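Local coordinates for DNA-binding protein reb1 (Schizosaccharomyces pombe, PDB 5EYB) that binds specific DNA sites including rDNA enhancers, promoters and replication fork barriers, and takes part in terminating RNA polymerase I transcription, at residues 55-60 with 71-76; 42-47 with 51-56; 288-293 with 324-329; 309-314 with 318-323. All blocks are in the same frame, centred on the assembly; numbering follows the deposited sequence.

Contact 1: 55-60 with 71-76; sequences SLVKLL and TILRHL. With nucleotides of chain B.
H75 donates from NE2 to OP1 of DA17 of chain B at 3.1 Å, a bent bond (N-H...acceptor angle 139°), and the phosphate sits at the edge of the imidazole, in its plane. T71 OG1 makes a weak 3.4 Å bond to OP2 of DA17 of chain B. One turn of helix thus brings two side chains to one phosphate, while W14 and W19 pack against the H75 ring. R74, extended from CG to NE, carries its guanidinium to the bases, with NH1 3.7 Å from the C7 methyl of DT18 of chain B and N7 of DA17 of chain B near the guanidinium edge. These are major-groove groups, consistent with helix 69-79 serving as the recognition helix of a helix-turn-helix fold in the first Myb-associated domain. Its opposite face packs on helix 51-63; the axes of segments 55-60 and 71-76 make 120°. There L73 CD2 lies 3.7 Å from V57 CG1, L76 CD2 meets V57 CG2, and I72 places CG2 4.1 Å from L60 CB.

Contact 2: 42-47 with 51-56; sequences DSLHEK and GPLSSL
L53 pushes one methyl, CD2, between S43 and L44, and this single carbon makes the close contacts of the packed part. L53 CD2 lies 3.7 Å from S43 CB and 3.9 Å from L44 CD2. With CG anti to the backbone N (chi1 -172°), L53 carries CD2 to the S43-L44 end of helix 37-43, where its side chain crosses that of L44 at about a right angle. L44 is buried and also packs on Y80. S43, by contrast, is partly exposed: it offers L53 its CB, while OG is bonded to Q39 O one turn earlier in its own helix. Beyond it the chain leaves the helix through a type I turn from S43 to E46, and H45 on that turn is exposed. The contact joins the end of helix 37-43 to the early part of helix 51-63 within the first Myb-associated domain. No hydrogen bond spans the two segments, and with only 99 Å² buried their mutual hold is a small apolar one.

Contact 3: 288-293 with 324-329; sequences VWLLER and LFQFIN
L290 lays its CD2 methyl against the aliphatic part of Q326, 3.8 Å from CG and 4.1 Å from CB. Beside this pair, L291 brings CD2 to the edge of the F327 ring, near the ring plane, at 4.1 Å from CD1. The two leucines, consecutive in the chain, therefore engage two consecutive residues of helix 320-333. The Q326 chain is bent at chi2 (65°), and its amide turns aside to N287, where NE2 is bonded to OD1; its methylene groups stay with the leucine. F282 packs on both L290 and Q326. Further out, L291 is covered by I334 and by A349, I350 and F353 of helix 342-356, and F327 touches I305. F282, W307 and F327 lie round this core, and the three-helix arrangement is consistent with a Myb-like fold. Segments 288-293 and 324-329 run at 94° to each other, almost perpendicular, with helix 307-314 and helix 342-356 packing alongside and helix 228-238 receiving I328.

Contact 4: 309-314 with 318-323; sequences NIVKEA and WTRDQM
M323 overlaps two residues of helix 307-314 with its thioether end: SD lies 4.1 Å from both A314 CB and I310 CG2, and the bend at chi3 (71°) adds CE to the isoleucine contact, 3.9 Å from I310 CG2. A314 also meets W318, whose CE3 is 4.3 Å from A314 CB in an oblique approach. W318 is itself held by its stack with F282 and by a bond from NE1 to S280 O. On the more exposed side, V311 CG2 rests 3.8 Å from R320 CB. Between the segments the chain makes a tight connection from helix 307-314 into helix 320-333, consistent with a helix-turn-helix arrangement. At the start of the second helix T319, at the N-cap, donates from its backbone N almost straight (168°) to Q322 OE1 at 3.0 Å, the N3-to-N-cap half of a capping box. The polar side-chain bonds lie within segment 318-323 or run to S280 and K271, the latter paired with D321; the two segments adhere to each other by apolar and sulphur packing alone.

Overall arrangement
The four contacts form two separate pairs, with contacts 1 and 2 at least 36 Å, centre to centre, from contacts 3 and 4. Contacts 1 and 2 share helix 51-63 inside one Myb-associated domain; contacts 3 and 4 share helix 320-333, contact 4 lies between the two segments of contact 3 along the chain, and W289 joins them by packing on M323 and by a probable hydrogen bond to E313. All are apolar between their protein segments. Contacts 1, 2 and 3 are buried, contact 2 being the smallest; contact 4 is partly exposed. Contact 1 adds polar bonds to a DNA phosphate; the nearest atoms of contacts 2, 4 and 3 lie about 3, 4 and 10 Å from DNA.

Contact 1: 55-60 with 71-76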
loop_
_atom_site.group_PDB
_atom_site.type_symbol
_atom_site.label_atom_id
_atom_site.label_comp_id
_atom_site.label_asym_id
_atom_site.label_seq_id
_atom_site.Cartn_x
_atom_site.Cartn_y
_atom_site.Cartn_z
ATOM N N SER A 55 10.942 -27.875 7.491
ATOM C CA SER A 55 9.719 -28.669 7.521
ATOM C C SER A 55 8.616 -27.952 8.295
ATOM O O SER A 55 7.438 -28.039 7.945
ATOM C CB SER A 55 9.981 -30.042 8.144
ATOM O OG SER A 55 10.856 -30.814 7.340
ATOM N N LEU A 56 9.009 -27.246 9.348
ATOM C CA LEU A 56 8.063 -26.538 10.202
ATOM C C LEU A 56 7.371 -25.394 9.470
ATOM O O LEU A 56 6.165 -25.199 9.608
ATOM C CB LEU A 56 8.774 -26.003 11.444
ATOM C CG LEU A 56 7.930 -25.157 12.398
ATOM C CD1 LEU A 56 6.794 -25.981 12.985
ATOM C CD2 LEU A 56 8.805 -24.582 13.494
ATOM N N VAL A 57 8.143 -24.633 8.701
ATOM C CA VAL A 57 7.596 -23.504 7.962
ATOM C C VAL A 57 6.590 -23.984 6.921
ATOM O O VAL A 57 5.515 -23.402 6.771
ATOM C CB VAL A 57 8.706 -22.687 7.274
ATOM C CG1 VAL A 57 8.105 -21.610 6.376
ATOM C CG2 VAL A 57 9.622 -22.062 8.314
ATOM N N LYS A 58 6.946 -25.053 6.213
ATOM C CA LYS A 58 6.053 -25.673 5.244
ATOM C C LYS A 58 4.704 -26.006 5.875
ATOM O O LYS A 58 3.658 -25.848 5.243
ATOM C CB LYS A 58 6.690 -26.936 4.661
ATOM C CG LYS A 58 7.046 -26.829 3.188
ATOM C CD LYS A 58 7.694 -28.105 2.672
ATOM C CE LYS A 58 9.066 -28.316 3.289
ATOM N NZ LYS A 58 9.658 -29.621 2.887
ATOM N N LEU A 59 4.739 -26.462 7.124
ATOM C CA LEU A 59 3.525 -26.753 7.880
ATOM C C LEU A 59 2.735 -25.477 8.145
ATOM O O LEU A 59 1.520 -25.436 7.945
ATOM C CB LEU A 59 3.870 -27.453 9.199
ATOM C CG LEU A 59 2.747 -27.742 10.199
ATOM C CD1 LEU A 59 2.993 -29.076 10.865
ATOM C CD2 LEU A 59 2.648 -26.649 11.255
ATOM N N LEU A 60 3.437 -24.442 8.602
ATOM C CA LEU A 60 2.826 -23.147 8.890
ATOM C C LEU A 60 2.107 -22.582 7.673
ATOM O O LEU A 60 0.983 -22.090 7.780
ATOM C CB LEU A 60 3.886 -22.156 9.371
ATOM C CG LEU A 60 4.580 -22.500 10.686
ATOM C CD1 LEU A 60 5.610 -21.442 11.028
ATOM C CD2 LEU A 60 3.560 -22.646 11.803
ATOM N N THR A 71 5.304 -13.580 4.317
ATOM C CA THR A 71 4.812 -12.831 5.466
ATOM C C THR A 71 4.816 -13.675 6.740
ATOM O O THR A 71 4.952 -13.136 7.837
ATOM C CB THR A 71 3.397 -12.287 5.222
ATOM O OG1 THR A 71 2.999 -11.469 6.329
ATOM C CG2 THR A 71 2.432 -13.412 5.104
ATOM N N ILE A 72 4.674 -14.992 6.604
ATOM C CA ILE A 72 4.756 -15.875 7.762
ATOM C C ILE A 72 6.178 -15.857 8.308
ATOM O O ILE A 72 6.392 -15.804 9.517
ATOM C CB ILE A 72 4.339 -17.322 7.425
ATOM C CG1 ILE A 72 2.828 -17.405 7.218
ATOM C CG2 ILE A 72 4.740 -18.270 8.542
ATOM C CD1 ILE A 72 2.343 -18.780 6.828
ATOM N N LEU A 73 7.150 -15.881 7.402
ATOM C CA LEU A 73 8.553 -15.827 7.787
ATOM C C LEU A 73 8.894 -14.495 8.442
ATOM O O LEU A 73 9.669 -14.446 9.395
ATOM C CB LEU A 73 9.456 -16.057 6.577
ATOM C CG LEU A 73 9.514 -17.482 6.036
ATOM C CD1 LEU A 73 10.536 -17.574 4.916
ATOM C CD2 LEU A 73 9.838 -18.467 7.147
ATOM N N ARG A 74 8.314 -13.417 7.922
ATOM C CA ARG A 74 8.543 -12.088 8.478
ATOM C C ARG A 74 8.081 -12.020 9.929
ATOM O O ARG A 74 8.782 -11.487 10.785
ATOM C CB ARG A 74 7.825 -11.021 7.652
ATOM C CG ARG A 74 8.530 -10.640 6.361
ATOM C CD ARG A 74 7.723 -9.599 5.603
ATOM N NE ARG A 74 8.323 -9.250 4.319
ATOM C CZ ARG A 74 7.822 -8.343 3.488
ATOM N NH1 ARG A 74 6.712 -7.695 3.809
ATOM N NH2 ARG A 74 8.428 -8.082 2.339
ATOM N N HIS A 75 6.911 -12.557 10.203
ATOM C CA HIS A 75 6.432 -12.696 11.560
ATOM C C HIS A 75 7.241 -13.652 12.387
ATOM O O HIS A 75 7.413 -13.443 13.550
ATOM C CB HIS A 75 4.967 -13.081 11.585
ATOM C CG HIS A 75 4.064 -11.994 11.128
ATOM N ND1 HIS A 75 2.985 -11.570 11.856
ATOM C CD2 HIS A 75 4.093 -11.230 10.021
ATOM C CE1 HIS A 75 2.384 -10.590 11.217
ATOM N NE2 HIS A 75 3.035 -10.369 10.098
ATOM N N LEU A 76 7.670 -14.750 11.805
ATOM C CA LEU A 76 8.471 -15.704 12.538
ATOM C C LEU A 76 9.815 -15.146 12.951
ATOM O O LEU A 76 10.251 -15.329 14.060
ATOM C CB LEU A 76 8.669 -16.954 11.702
ATOM C CG LEU A 76 9.575 -18.010 12.289
ATOM C CD1 LEU A 76 9.034 -18.425 13.623
ATOM C CD2 LEU A 76 9.635 -19.198 11.370
ATOM P P DA B 17 1.697 -8.109 7.335
ATOM O OP1 DA B 17 0.979 -8.962 8.307
ATOM O OP2 DA B 17 3.170 -8.190 7.219
ATOM O "O5'" DA B 17 1.073 -8.377 5.897
ATOM C "C5'" DA B 17 -0.326 -8.323 5.727
ATOM C "C4'" DA B 17 -0.702 -8.699 4.313
ATOM O "O4'" DA B 17 -0.326 -7.630 3.413
ATOM C "C3'" DA B 17 -0.040 -9.970 3.783
ATOM O "O3'" DA B 17 -1.018 -10.762 3.130
ATOM C "C2'" DA B 17 1.025 -9.448 2.813
ATOM C "C1'" DA B 17 0.404 -8.149 2.325
ATOM N N9 DA B 17 1.381 -7.141 1.922
ATOM C C8 DA B 17 2.510 -6.763 2.599
ATOM N N7 DA B 17 3.194 -5.812 2.002
ATOM C C5 DA B 17 2.457 -5.541 0.860
ATOM C C6 DA B 17 2.644 -4.630 -0.203
ATOM N N6 DA B 17 3.679 -3.788 -0.281
ATOM N N1 DA B 17 1.719 -4.615 -1.182
ATOM C C2 DA B 17 0.682 -5.458 -1.102
ATOM N N3 DA B 17 0.399 -6.356 -0.158
ATOM C C4 DA B 17 1.334 -6.347 0.801
ATOM P P DT B 18 -0.621 -12.142 2.417
ATOM O OP1 DT B 18 -1.767 -13.064 2.566
ATOM O OP2 DT B 18 0.711 -12.563 2.867
ATOM O "O5'" DT B 18 -0.462 -11.724 0.889
ATOM C "C5'" DT B 18 -1.306 -10.729 0.349
ATOM C "C4'" DT B 18 -0.978 -10.488 -1.108
ATOM O "O4'" DT B 18 -0.059 -9.371 -1.229
ATOM C "C3'" DT B 18 -0.314 -11.666 -1.820
ATOM O "O3'" DT B 18 -0.934 -11.861 -3.068
ATOM C "C2'" DT B 18 1.134 -11.205 -1.981
ATOM C "C1'" DT B 18 0.952 -9.711 -2.142
ATOM N N1 DT B 18 2.170 -8.924 -1.813
ATOM C C2 DT B 18 2.543 -7.886 -2.638
ATOM O O2 DT B 18 1.921 -7.567 -3.639
ATOM N N3 DT B 18 3.678 -7.228 -2.246
ATOM C C4 DT B 18 4.461 -7.498 -1.137
ATOM O O4 DT B 18 5.466 -6.848 -0.868
ATOM C C5 DT B 18 4.013 -8.599 -0.318
ATOM C C7 DT B 18 4.782 -8.984 0.910
ATOM C C6 DT B 18 2.903 -9.250 -0.691
#

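Contact 2: 42-47 with 51-56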
loop_
_atom_site.group_PDB
_atom_site.type_symbol
_atom_site.label_atom_id
_atom_site.label_comp_id
_atom_site.label_asym_id
_atom_site.label_seq_id
_atom_site.Cartn_x
_atom_site.Cartn_y
_atom_site.Cartn_z
ATOM N N ASP A 42 19.238 -18.386 15.968
ATOM C CA ASP A 42 20.491 -18.435 15.224
ATOM C C ASP A 42 20.252 -18.947 13.805
ATOM O O ASP A 42 20.849 -18.448 12.852
ATOM C CB ASP A 42 21.517 -19.315 15.944
ATOM N N SER A 43 19.373 -19.936 13.670
ATOM C CA SER A 43 19.022 -20.483 12.361
ATOM C C SER A 43 18.266 -19.463 11.514
ATOM O O SER A 43 18.376 -19.459 10.287
ATOM C CB SER A 43 18.179 -21.752 12.512
ATOM O OG SER A 43 18.894 -22.774 13.181
ATOM N N LEU A 44 17.499 -18.602 12.179
ATOM C CA LEU A 44 16.674 -17.610 11.494
ATOM C C LEU A 44 17.478 -16.385 11.070
ATOM O O LEU A 44 16.948 -15.476 10.430
ATOM C CB LEU A 44 15.503 -17.186 12.383
ATOM C CG LEU A 44 14.429 -18.252 12.609
ATOM C CD1 LEU A 44 13.379 -17.762 13.591
ATOM C CD2 LEU A 44 13.787 -18.644 11.289
ATOM N N HIS A 45 18.756 -16.359 11.431
ATOM C CA HIS A 45 19.648 -15.302 10.971
ATOM C C HIS A 45 20.113 -15.600 9.551
ATOM O O HIS A 45 20.524 -14.700 8.819
ATOM C CB HIS A 45 20.850 -15.150 11.905
ATOM C CG HIS A 45 20.607 -14.223 13.055
ATOM N ND1 HIS A 45 20.195 -14.663 14.294
ATOM C CD2 HIS A 45 20.715 -12.876 13.150
ATOM C CE1 HIS A 45 20.063 -13.627 15.104
ATOM N NE2 HIS A 45 20.371 -12.531 14.434
ATOM N N GLU A 46 20.040 -16.872 9.170
ATOM C CA GLU A 46 20.426 -17.291 7.828
ATOM C C GLU A 46 19.301 -17.030 6.833
ATOM O O GLU A 46 18.138 -16.900 7.215
ATOM C CB GLU A 46 20.808 -18.772 7.819
ATOM N N LYS A 47 19.656 -16.952 5.555
ATOM C CA LYS A 47 18.678 -16.700 4.505
ATOM C C LYS A 47 17.894 -17.962 4.163
ATOM O O LYS A 47 16.671 -17.930 4.056
ATOM C CB LYS A 47 19.365 -16.152 3.253
ATOM N N GLY A 51 16.693 -28.550 7.356
ATOM C CA GLY A 51 16.241 -29.555 8.299
ATOM C C GLY A 51 14.816 -29.381 8.785
ATOM O O GLY A 51 13.924 -29.048 8.004
ATOM N N PRO A 52 14.595 -29.603 10.089
ATOM C CA PRO A 52 13.268 -29.568 10.715
ATOM C C PRO A 52 12.606 -28.197 10.646
ATOM O O PRO A 52 11.386 -28.116 10.514
ATOM C CB PRO A 52 13.559 -29.951 12.168
ATOM C CG PRO A 52 14.981 -29.578 12.379
ATOM C CD PRO A 52 15.659 -29.856 11.074
ATOM N N LEU A 53 13.402 -27.139 10.740
ATOM C CA LEU A 53 12.874 -25.780 10.710
ATOM C C LEU A 53 12.266 -25.486 9.347
ATOM O O LEU A 53 11.277 -24.763 9.238
ATOM C CB LEU A 53 13.970 -24.767 11.041
ATOM C CG LEU A 53 13.519 -23.318 11.227
ATOM C CD1 LEU A 53 12.449 -23.225 12.303
ATOM C CD2 LEU A 53 14.705 -22.434 11.571
ATOM N N SER A 54 12.866 -26.061 8.310
ATOM C CA SER A 54 12.337 -25.963 6.958
ATOM C C SER A 54 11.009 -26.708 6.856
ATOM O O SER A 54 10.067 -26.236 6.223
ATOM C CB SER A 54 13.344 -26.520 5.952
ATOM O OG SER A 54 12.846 -26.448 4.629
ATOM N N SER A 55 10.942 -27.875 7.491
ATOM C CA SER A 55 9.719 -28.669 7.521
ATOM C C SER A 55 8.616 -27.952 8.295
ATOM O O SER A 55 7.438 -28.039 7.945
ATOM C CB SER A 55 9.981 -30.042 8.144
ATOM O OG SER A 55 10.856 -30.814 7.340
ATOM N N LEU A 56 9.009 -27.246 9.348
ATOM C CA LEU A 56 8.063 -26.538 10.202
ATOM C C LEU A 56 7.371 -25.394 9.470
ATOM O O LEU A 56 6.165 -25.199 9.608
ATOM C CB LEU A 56 8.774 -26.003 11.444
ATOM C CG LEU A 56 7.930 -25.157 12.398
ATOM C CD1 LEU A 56 6.794 -25.981 12.985
ATOM C CD2 LEU A 56 8.805 -24.582 13.494
#

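Contact 3: 288-293 with 324-329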
loop_
_atom_site.group_PDB
_atom_site.type_symbol
_atom_site.label_atom_id
_atom_site.label_comp_id
_atom_site.label_asym_id
_atom_site.label_seq_id
_atom_site.Cartn_x
_atom_site.Cartn_y
_atom_site.Cartn_z
ATOM N N VAL A 288 25.703 16.409 -19.145
ATOM C CA VAL A 288 26.239 16.062 -20.458
ATOM C C VAL A 288 26.147 14.563 -20.715
ATOM O O VAL A 288 25.635 14.133 -21.749
ATOM C CB VAL A 288 27.708 16.498 -20.606
ATOM C CG1 VAL A 288 28.292 15.952 -21.897
ATOM C CG2 VAL A 288 27.821 18.010 -20.563
ATOM N N TRP A 289 26.644 13.777 -19.766
ATOM C CA TRP A 289 26.637 12.325 -19.885
ATOM C C TRP A 289 25.227 11.793 -20.110
ATOM O O TRP A 289 25.010 10.917 -20.947
ATOM C CB TRP A 289 27.246 11.678 -18.640
ATOM C CG TRP A 289 27.178 10.180 -18.658
ATOM C CD1 TRP A 289 28.103 9.321 -19.179
ATOM C CD2 TRP A 289 26.123 9.363 -18.138
ATOM N NE1 TRP A 289 27.690 8.022 -19.013
ATOM C CE2 TRP A 289 26.476 8.021 -18.377
ATOM C CE3 TRP A 289 24.914 9.638 -17.495
ATOM C CZ2 TRP A 289 25.664 6.955 -17.993
ATOM C CZ3 TRP A 289 24.110 8.582 -17.114
ATOM C CH2 TRP A 289 24.486 7.257 -17.364
ATOM N N LEU A 290 24.272 12.336 -19.361
ATOM C CA LEU A 290 22.882 11.916 -19.477
ATOM C C LEU A 290 22.319 12.251 -20.852
ATOM O O LEU A 290 21.715 11.403 -21.504
ATOM C CB LEU A 290 22.031 12.569 -18.390
ATOM C CG LEU A 290 20.540 12.228 -18.413
ATOM C CD1 LEU A 290 20.332 10.722 -18.380
ATOM C CD2 LEU A 290 19.816 12.895 -17.255
ATOM N N LEU A 291 22.526 13.487 -21.293
ATOM C CA LEU A 291 22.022 13.917 -22.591
ATOM C C LEU A 291 22.721 13.186 -23.735
ATOM O O LEU A 291 22.127 12.956 -24.788
ATOM C CB LEU A 291 22.184 15.430 -22.757
ATOM C CG LEU A 291 21.343 16.303 -21.824
ATOM C CD1 LEU A 291 21.566 17.776 -22.128
ATOM C CD2 LEU A 291 19.868 15.943 -21.932
ATOM N N GLU A 292 23.980 12.818 -23.526
ATOM C CA GLU A 292 24.722 12.074 -24.537
ATOM C C GLU A 292 24.246 10.632 -24.617
ATOM O O GLU A 292 24.133 10.067 -25.704
ATOM C CB GLU A 292 26.223 12.115 -24.249
ATOM C CG GLU A 292 26.890 13.404 -24.686
ATOM C CD GLU A 292 28.364 13.440 -24.355
ATOM O OE1 GLU A 292 28.755 12.845 -23.329
ATOM O OE2 GLU A 292 29.131 14.060 -25.123
ATOM N N ARG A 293 23.965 10.038 -23.464
ATOM C CA ARG A 293 23.467 8.670 -23.423
ATOM C C ARG A 293 22.054 8.611 -24.001
ATOM O O ARG A 293 21.666 7.617 -24.612
ATOM C CB ARG A 293 23.494 8.125 -21.993
ATOM N N LEU A 324 14.863 10.093 -15.337
ATOM C CA LEU A 324 13.709 10.624 -16.057
ATOM C C LEU A 324 13.315 11.978 -15.493
ATOM O O LEU A 324 13.013 12.906 -16.238
ATOM C CB LEU A 324 12.521 9.665 -15.984
ATOM C CG LEU A 324 12.366 8.637 -17.105
ATOM C CD1 LEU A 324 13.532 7.677 -17.114
ATOM C CD2 LEU A 324 11.066 7.877 -16.947
ATOM N N PHE A 325 13.322 12.081 -14.170
ATOM C CA PHE A 325 13.019 13.334 -13.499
ATOM C C PHE A 325 13.986 14.426 -13.937
ATOM O O PHE A 325 13.578 15.555 -14.209
ATOM C CB PHE A 325 13.075 13.154 -11.983
ATOM C CG PHE A 325 12.752 14.400 -11.214
ATOM C CD1 PHE A 325 11.451 14.870 -11.140
ATOM C CD2 PHE A 325 13.751 15.103 -10.562
ATOM C CE1 PHE A 325 11.150 16.020 -10.428
ATOM C CE2 PHE A 325 13.458 16.254 -9.848
ATOM C CZ PHE A 325 12.156 16.712 -9.782
ATOM N N GLN A 326 15.265 14.076 -14.014
ATOM C CA GLN A 326 16.294 15.031 -14.404
ATOM C C GLN A 326 16.149 15.449 -15.862
ATOM O O GLN A 326 16.363 16.610 -16.211
ATOM C CB GLN A 326 17.686 14.446 -14.161
ATOM C CG GLN A 326 18.825 15.384 -14.543
ATOM C CD GLN A 326 18.873 16.636 -13.684
ATOM O OE1 GLN A 326 18.248 16.705 -12.625
ATOM N NE2 GLN A 326 19.621 17.634 -14.138
ATOM N N PHE A 327 15.781 14.495 -16.709
ATOM C CA PHE A 327 15.581 14.771 -18.125
ATOM C C PHE A 327 14.406 15.725 -18.341
ATOM O O PHE A 327 14.467 16.602 -19.203
ATOM C CB PHE A 327 15.361 13.467 -18.895
ATOM C CG PHE A 327 15.210 13.654 -20.379
ATOM C CD1 PHE A 327 16.095 14.451 -21.086
ATOM C CD2 PHE A 327 14.193 13.018 -21.067
ATOM C CE1 PHE A 327 15.961 14.619 -22.449
ATOM C CE2 PHE A 327 14.054 13.183 -22.429
ATOM C CZ PHE A 327 14.940 13.984 -23.122
ATOM N N ILE A 328 13.344 15.554 -17.555
ATOM C CA ILE A 328 12.176 16.427 -17.636
ATOM C C ILE A 328 12.563 17.876 -17.352
ATOM O O ILE A 328 12.196 18.786 -18.098
ATOM C CB ILE A 328 11.066 16.000 -16.647
ATOM C CG1 ILE A 328 10.583 14.582 -16.947
ATOM C CG2 ILE A 328 9.894 16.967 -16.709
ATOM C CD1 ILE A 328 9.957 14.443 -18.294
ATOM N N ASN A 329 13.317 18.081 -16.277
ATOM C CA ASN A 329 13.721 19.423 -15.878
ATOM C C ASN A 329 14.702 20.051 -16.861
ATOM O O ASN A 329 14.712 21.267 -17.046
ATOM C CB ASN A 329 14.331 19.399 -14.477
ATOM C CG ASN A 329 13.332 18.981 -13.417
ATOM O OD1 ASN A 329 12.279 18.422 -13.725
ATOM N ND2 ASN A 329 13.658 19.251 -12.157
#

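Contact 4: 309-314 with 318-323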
loop_
_atom_site.group_PDB
_atom_site.type_symbol
_atom_site.label_atom_id
_atom_site.label_comp_id
_atom_site.label_asym_id
_atom_site.label_seq_id
_atom_site.Cartn_x
_atom_site.Cartn_y
_atom_site.Cartn_z
ATOM N N ASN A 309 19.671 0.484 -20.984
ATOM C CA ASN A 309 21.120 0.628 -21.084
ATOM C C ASN A 309 21.647 1.815 -20.287
ATOM O O ASN A 309 22.775 1.792 -19.795
ATOM C CB ASN A 309 21.540 0.764 -22.549
ATOM C CG ASN A 309 21.112 -0.420 -23.391
ATOM O OD1 ASN A 309 20.007 -0.443 -23.932
ATOM N ND2 ASN A 309 21.985 -1.413 -23.504
ATOM N N ILE A 310 20.826 2.854 -20.167
ATOM C CA ILE A 310 21.223 4.060 -19.451
ATOM C C ILE A 310 21.330 3.789 -17.955
ATOM O O ILE A 310 22.294 4.198 -17.307
ATOM C CB ILE A 310 20.229 5.215 -19.683
ATOM C CG1 ILE A 310 19.813 5.285 -21.154
ATOM C CG2 ILE A 310 20.826 6.534 -19.218
ATOM C CD1 ILE A 310 20.946 5.596 -22.100
ATOM N N VAL A 311 20.329 3.098 -17.416
ATOM C CA VAL A 311 20.304 2.741 -16.001
ATOM C C VAL A 311 21.512 1.889 -15.630
ATOM O O VAL A 311 22.155 2.118 -14.605
ATOM C CB VAL A 311 19.015 1.976 -15.634
ATOM C CG1 VAL A 311 19.094 1.435 -14.212
ATOM C CG2 VAL A 311 17.797 2.869 -15.805
ATOM N N LYS A 312 21.813 0.912 -16.479
ATOM C CA LYS A 312 22.922 -0.004 -16.245
ATOM C C LYS A 312 24.256 0.733 -16.180
ATOM O O LYS A 312 25.098 0.436 -15.336
ATOM C CB LYS A 312 22.969 -1.074 -17.337
ATOM N N GLU A 313 24.439 1.699 -17.073
ATOM C CA GLU A 313 25.688 2.448 -17.129
ATOM C C GLU A 313 25.820 3.392 -15.935
ATOM O O GLU A 313 26.927 3.745 -15.532
ATOM C CB GLU A 313 25.781 3.226 -18.440
ATOM C CG GLU A 313 27.157 3.794 -18.726
ATOM C CD GLU A 313 27.287 4.286 -20.151
ATOM O OE1 GLU A 313 26.574 3.754 -21.027
ATOM O OE2 GLU A 313 28.096 5.206 -20.396
ATOM N N ALA A 314 24.686 3.796 -15.373
ATOM C CA ALA A 314 24.685 4.612 -14.163
ATOM C C ALA A 314 25.074 3.755 -12.964
ATOM O O ALA A 314 25.911 4.147 -12.151
ATOM C CB ALA A 314 23.323 5.251 -13.949
ATOM N N TRP A 318 21.920 6.627 -9.916
ATOM C CA TRP A 318 20.556 7.097 -10.120
ATOM C C TRP A 318 19.653 5.946 -10.535
ATOM O O TRP A 318 20.063 5.067 -11.293
ATOM C CB TRP A 318 20.502 8.198 -11.180
ATOM C CG TRP A 318 21.364 9.384 -10.893
ATOM C CD1 TRP A 318 21.228 10.269 -9.864
ATOM C CD2 TRP A 318 22.483 9.834 -11.666
ATOM N NE1 TRP A 318 22.203 11.236 -9.941
ATOM C CE2 TRP A 318 22.986 10.991 -11.039
ATOM C CE3 TRP A 318 23.112 9.366 -12.824
ATOM C CZ2 TRP A 318 24.088 11.688 -11.531
ATOM C CZ3 TRP A 318 24.206 10.060 -13.310
ATOM C CH2 TRP A 318 24.683 11.207 -12.665
ATOM N N THR A 319 18.423 5.954 -10.033
ATOM C CA THR A 319 17.419 5.003 -10.484
ATOM C C THR A 319 16.807 5.529 -11.773
ATOM O O THR A 319 17.038 6.679 -12.143
ATOM C CB THR A 319 16.315 4.784 -9.439
ATOM O OG1 THR A 319 15.546 3.626 -9.789
ATOM C CG2 THR A 319 15.397 5.996 -9.369
ATOM N N ARG A 320 16.035 4.687 -12.451
ATOM C CA ARG A 320 15.383 5.073 -13.698
ATOM C C ARG A 320 14.562 6.351 -13.533
ATOM O O ARG A 320 14.765 7.325 -14.255
ATOM C CB ARG A 320 14.489 3.940 -14.204
ATOM C CG ARG A 320 13.839 4.211 -15.551
ATOM C CD ARG A 320 12.848 3.115 -15.916
ATOM N NE ARG A 320 12.274 3.309 -17.244
ATOM C CZ ARG A 320 11.174 4.014 -17.491
ATOM N NH1 ARG A 320 10.522 4.602 -16.498
ATOM N NH2 ARG A 320 10.726 4.134 -18.735
ATOM N N ASP A 321 13.653 6.349 -12.564
ATOM C CA ASP A 321 12.758 7.482 -12.357
ATOM C C ASP A 321 13.508 8.773 -12.024
ATOM O O ASP A 321 13.048 9.864 -12.353
ATOM C CB ASP A 321 11.747 7.156 -11.256
ATOM C CG ASP A 321 10.767 6.073 -11.671
ATOM O OD1 ASP A 321 10.319 6.092 -12.835
ATOM O OD2 ASP A 321 10.448 5.197 -10.838
ATOM N N GLN A 322 14.667 8.649 -11.383
ATOM C CA GLN A 322 15.478 9.819 -11.051
ATOM C C GLN A 322 16.108 10.449 -12.289
ATOM O O GLN A 322 16.195 11.672 -12.398
ATOM C CB GLN A 322 16.568 9.447 -10.048
ATOM C CG GLN A 322 16.095 9.434 -8.608
ATOM C CD GLN A 322 17.160 8.939 -7.655
ATOM O OE1 GLN A 322 18.039 8.168 -8.038
ATOM N NE2 GLN A 322 17.090 9.384 -6.406
ATOM N N MET A 323 16.551 9.613 -13.221
ATOM C CA MET A 323 17.124 10.111 -14.463
ATOM C C MET A 323 16.034 10.729 -15.326
ATOM O O MET A 323 16.248 11.760 -15.964
ATOM C CB MET A 323 17.836 8.992 -15.222
ATOM C CG MET A 323 18.688 8.103 -14.338
ATOM S SD MET A 323 19.859 7.097 -15.258
ATOM C CE MET A 323 21.003 8.364 -15.773
#